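Local coordinates for 16S rRNA processing protein (Pseudomonas aeruginosa, PDB 2F1L) that probably serves as an accessory factor in the final step of 30S ribosomal subunit assembly and in efficient processing of 16S rRNA, at residues Y113-D125 with V133-V145. Residues are numbered along the deposited sequence; the frame is centred on the assembly and turned at random. Where two conformers were deposited one is given.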
# COMPACT_ATOMS: atom_id res chain seq x y z
N TYR A 113 -11.79 3.59 11.75
CA TYR A 113 -11.14 4.49 12.70
C TYR A 113 -11.36 5.94 12.34
O TYR A 113 -11.62 6.29 11.19
CB TYR A 113 -9.63 4.25 12.79
CG TYR A 113 -9.31 2.89 13.27
CD1 TYR A 113 -9.46 2.56 14.62
CD2 TYR A 113 -8.89 1.90 12.39
CE1 TYR A 113 -9.19 1.27 15.09
CE2 TYR A 113 -8.62 0.61 12.83
CZ TYR A 113 -8.76 0.30 14.19
OH TYR A 113 -8.48 -0.98 14.62
N TYR A 114 -11.25 6.78 13.36
CA TYR A 114 -11.12 8.19 13.16
C TYR A 114 -9.66 8.49 13.08
O TYR A 114 -8.83 7.83 13.70
CB TYR A 114 -11.71 8.98 14.32
CG TYR A 114 -13.19 8.95 14.37
CD1 TYR A 114 -13.95 9.36 13.27
CD2 TYR A 114 -13.85 8.53 15.52
CE1 TYR A 114 -15.33 9.36 13.32
CE2 TYR A 114 -15.23 8.52 15.59
CZ TYR A 114 -15.97 8.93 14.49
OH TYR A 114 -17.34 8.92 14.57
N TRP A 115 -9.36 9.50 12.30
CA TRP A 115 -8.05 10.11 12.26
C TRP A 115 -7.54 10.50 13.65
O TRP A 115 -6.35 10.33 13.96
CB TRP A 115 -8.11 11.38 11.40
CG TRP A 115 -7.86 11.18 9.97
CD1 TRP A 115 -7.89 10.00 9.24
CD2 TRP A 115 -7.53 12.21 9.05
NE1 TRP A 115 -7.57 10.25 7.92
CE2 TRP A 115 -7.36 11.60 7.78
CE3 TRP A 115 -7.35 13.60 9.17
CZ2 TRP A 115 -7.04 12.35 6.63
CZ3 TRP A 115 -7.03 14.34 8.04
CH2 TRP A 115 -6.88 13.71 6.78
N HIS A 116 -8.42 11.05 14.47
CA HIS A 116 -7.98 11.58 15.73
C HIS A 116 -7.71 10.40 16.73
O HIS A 116 -6.90 10.54 17.65
CB HIS A 116 -8.94 12.72 16.20
CG HIS A 116 -9.13 13.83 15.18
ND1 HIS A 116 -8.15 14.23 14.30
CD2 HIS A 116 -10.20 14.63 14.93
CE1 HIS A 116 -8.60 15.21 13.55
NE2 HIS A 116 -9.84 15.47 13.90
N GLN A 117 -8.32 9.23 16.51
CA GLN A 117 -7.96 8.01 17.26
C GLN A 117 -6.53 7.45 17.01
O GLN A 117 -5.96 6.84 17.88
CB GLN A 117 -8.93 6.90 16.94
CG GLN A 117 -10.33 7.11 17.45
CD GLN A 117 -11.16 5.89 17.17
OE1 GLN A 117 -11.27 5.46 16.02
NE2 GLN A 117 -11.69 5.27 18.22
N LEU A 118 -5.98 7.64 15.82
CA LEU A 118 -4.61 7.22 15.48
C LEU A 118 -3.51 8.16 16.01
O LEU A 118 -2.39 7.71 16.27
CB LEU A 118 -4.48 7.06 13.96
CG LEU A 118 -5.48 6.04 13.37
CD1 LEU A 118 -5.37 6.04 11.87
CD2 LEU A 118 -5.29 4.64 13.95
N GLU A 119 -3.84 9.45 16.17
CA GLU A 119 -2.92 10.45 16.71
C GLU A 119 -2.40 10.04 18.07
O GLU A 119 -3.16 9.69 18.96
CB GLU A 119 -3.61 11.81 16.82
CG GLU A 119 -3.51 12.61 15.55
CD GLU A 119 -4.60 13.65 15.35
OE1 GLU A 119 -5.17 14.18 16.34
OE2 GLU A 119 -4.88 13.94 14.17
N GLY A 120 -1.09 10.09 18.23
CA GLY A 120 -0.46 9.74 19.49
C GLY A 120 -0.08 8.29 19.61
O GLY A 120 0.56 7.92 20.56
N LEU A 121 -0.45 7.44 18.64
CA LEU A 121 -0.02 6.04 18.69
C LEU A 121 1.45 5.94 18.42
O LEU A 121 1.99 6.65 17.54
CB LEU A 121 -0.76 5.21 17.66
CG LEU A 121 -2.24 4.93 17.91
CD1 LEU A 121 -2.78 4.09 16.79
CD2 LEU A 121 -2.43 4.24 19.22
N LYS A 122 2.11 5.07 19.19
CA LYS A 122 3.50 4.75 18.98
C LYS A 122 3.58 3.84 17.77
O LYS A 122 2.81 2.90 17.63
CB LYS A 122 4.08 4.05 20.21
CG LYS A 122 4.10 4.88 21.50
CD LYS A 122 4.14 3.96 22.77
CE LYS A 122 3.38 4.49 24.04
NZ LYS A 122 2.51 3.37 24.64
N VAL A 123 4.53 4.10 16.88
CA VAL A 123 4.69 3.35 15.64
C VAL A 123 5.96 2.51 15.73
O VAL A 123 7.03 3.03 15.89
CB VAL A 123 4.79 4.33 14.47
CG1 VAL A 123 5.20 3.60 13.16
CG2 VAL A 123 3.49 5.08 14.33
N ILE A 124 5.82 1.21 15.63
CA ILE A 124 6.92 0.27 15.86
C ILE A 124 7.01 -0.72 14.71
O ILE A 124 5.99 -1.32 14.36
CB ILE A 124 6.66 -0.48 17.15
CG1 ILE A 124 6.60 0.52 18.33
CG2 ILE A 124 7.76 -1.52 17.40
CD1 ILE A 124 5.88 -0.03 19.49
N ASP A 125 8.21 -0.88 14.15
CA ASP A 125 8.43 -1.63 12.91
C ASP A 125 8.60 -3.10 13.20
O ASP A 125 8.69 -3.47 14.34
CB ASP A 125 9.63 -1.08 12.08
CG ASP A 125 10.98 -1.26 12.74
OD1 ASP A 125 11.07 -2.08 13.65
OD2 ASP A 125 11.96 -0.60 12.34
N VAL A 133 5.75 8.72 17.03
CA VAL A 133 4.31 8.76 17.27
C VAL A 133 3.64 9.40 16.08
O VAL A 133 4.20 10.27 15.44
CB VAL A 133 3.90 9.58 18.55
CG1 VAL A 133 4.23 8.84 19.84
CG2 VAL A 133 4.55 10.91 18.59
N ILE A 134 2.42 8.98 15.79
CA ILE A 134 1.63 9.61 14.75
C ILE A 134 1.24 10.97 15.27
O ILE A 134 0.63 11.10 16.33
CB ILE A 134 0.39 8.77 14.43
CG1 ILE A 134 0.79 7.49 13.72
CG2 ILE A 134 -0.57 9.54 13.54
CD1 ILE A 134 -0.24 6.44 13.74
N ASP A 135 1.62 11.99 14.52
CA ASP A 135 1.32 13.35 14.86
C ASP A 135 -0.02 13.71 14.24
O ASP A 135 -0.85 14.32 14.89
CB ASP A 135 2.40 14.28 14.31
CG ASP A 135 2.18 15.71 14.69
OD1 ASP A 135 2.52 16.05 15.83
OD2 ASP A 135 1.68 16.49 13.87
N HIS A 136 -0.19 13.36 12.97
CA HIS A 136 -1.46 13.60 12.26
C HIS A 136 -1.45 12.84 10.96
O HIS A 136 -0.48 12.14 10.65
CB HIS A 136 -1.78 15.09 12.05
CG HIS A 136 -0.79 15.83 11.19
ND1 HIS A 136 0.43 16.27 11.67
CD2 HIS A 136 -0.88 16.28 9.91
CE1 HIS A 136 1.06 16.94 10.71
NE2 HIS A 136 0.30 16.95 9.63
N LEU A 137 -2.58 12.92 10.25
CA LEU A 137 -2.81 12.18 9.02
C LEU A 137 -3.03 13.15 7.90
O LEU A 137 -3.43 14.27 8.14
CB LEU A 137 -4.00 11.23 9.15
CG LEU A 137 -3.48 9.90 9.72
CD1 LEU A 137 -3.50 9.97 11.20
CD2 LEU A 137 -4.26 8.72 9.26
N LEU A 138 -2.72 12.73 6.68
CA LEU A 138 -2.92 13.57 5.51
C LEU A 138 -3.84 12.89 4.53
O LEU A 138 -3.76 11.70 4.31
CB LEU A 138 -1.61 13.86 4.78
CG LEU A 138 -0.47 14.53 5.54
CD1 LEU A 138 0.74 14.64 4.61
CD2 LEU A 138 -0.81 15.90 6.10
N GLU A 139 -4.72 13.67 3.94
CA GLU A 139 -5.53 13.21 2.84
C GLU A 139 -4.69 13.51 1.59
O GLU A 139 -4.12 14.59 1.46
CB GLU A 139 -6.84 13.97 2.93
CG GLU A 139 -8.00 13.51 2.05
CD GLU A 139 -9.13 14.53 2.07
OE1 GLU A 139 -9.36 15.11 3.16
OE2 GLU A 139 -9.74 14.80 1.01
N THR A 140 -4.61 12.55 0.68
CA THR A 140 -3.71 12.62 -0.45
C THR A 140 -4.35 12.40 -1.82
O THR A 140 -3.66 12.43 -2.84
CB THR A 140 -2.69 11.49 -0.36
OG1 THR A 140 -3.35 10.25 -0.63
CG2 THR A 140 -2.02 11.43 1.02
N GLY A 141 -5.64 12.15 -1.88
CA GLY A 141 -6.20 11.73 -3.15
C GLY A 141 -5.97 10.25 -3.48
O GLY A 141 -6.46 9.75 -4.47
N ALA A 142 -5.22 9.54 -2.66
CA ALA A 142 -5.15 8.09 -2.73
C ALA A 142 -5.20 7.61 -1.26
O ALA A 142 -6.00 8.09 -0.49
CB ALA A 142 -3.85 7.67 -3.45
N ASN A 143 -4.31 6.76 -0.82
CA ASN A 143 -4.31 6.39 0.59
C ASN A 143 -3.96 7.56 1.46
O ASN A 143 -3.18 8.42 1.07
CB ASN A 143 -3.28 5.29 0.80
CG ASN A 143 -3.46 4.21 -0.18
OD1 ASN A 143 -4.50 3.54 -0.10
ND2 ASN A 143 -2.54 4.10 -1.20
N ASP A 144 -4.51 7.58 2.67
CA ASP A 144 -4.07 8.52 3.68
C ASP A 144 -2.63 8.26 4.12
O ASP A 144 -2.16 7.12 4.10
CB ASP A 144 -4.99 8.42 4.88
CG ASP A 144 -6.39 8.86 4.58
OD1 ASP A 144 -6.55 9.79 3.76
OD2 ASP A 144 -7.35 8.28 5.16
N VAL A 145 -1.94 9.31 4.51
CA VAL A 145 -0.57 9.18 4.97
C VAL A 145 -0.51 9.56 6.41
O VAL A 145 -1.19 10.48 6.85
CB VAL A 145 0.35 10.11 4.16
CG1 VAL A 145 1.69 10.26 4.83
CG2 VAL A 145 0.50 9.57 2.71
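Two backbone hydrogen bonds join Ile134 to the turn before strand 122-125. Gly120 N donates to Ile134 O (2.8 Å), and Ile134 N donates to Leu121 O (2.9 Å). Together they hold the peptide groups on both sides of Ile134. Gly120 sits in a type II turn, Leu118 to Leu121, with a positive phi of 91° that suits glycine. Beyond it, Lys122 and Val133 form an antiparallel non-hydrogen-bonded pair.

At the other end, Trp115 NE1 makes a weak but straight hydrogen bond to Asp144 OD2 (3.4 Å). The carboxylate meets the indole edge, its plane almost perpendicular to the ring. The same oxygen also binds an unknown ligand.

Leu137 packs against one face of the indole. Its CB sits 3.7 Å from the centroid of the five-membered ring of Trp115, a CH-pi contact over the face. Leu137 CD2 reaches Leu118 CD1 at 3.9 Å. Ile134 has CG1 anti to its carbonyl carbon (chi1 -70°), and this branch meets Val123 CG2 at 3.7 Å. Met179 of strand 178-181 touches both Leu118 and Ile134.

The weakly bonded helical turn at about 115-118 thus packs on strand 130-138, and the turn after it leads into the antiparallel hairpin of strands 122-125 and 130-138. This hairpin belongs to the PRC-barrel domain of the RimM family.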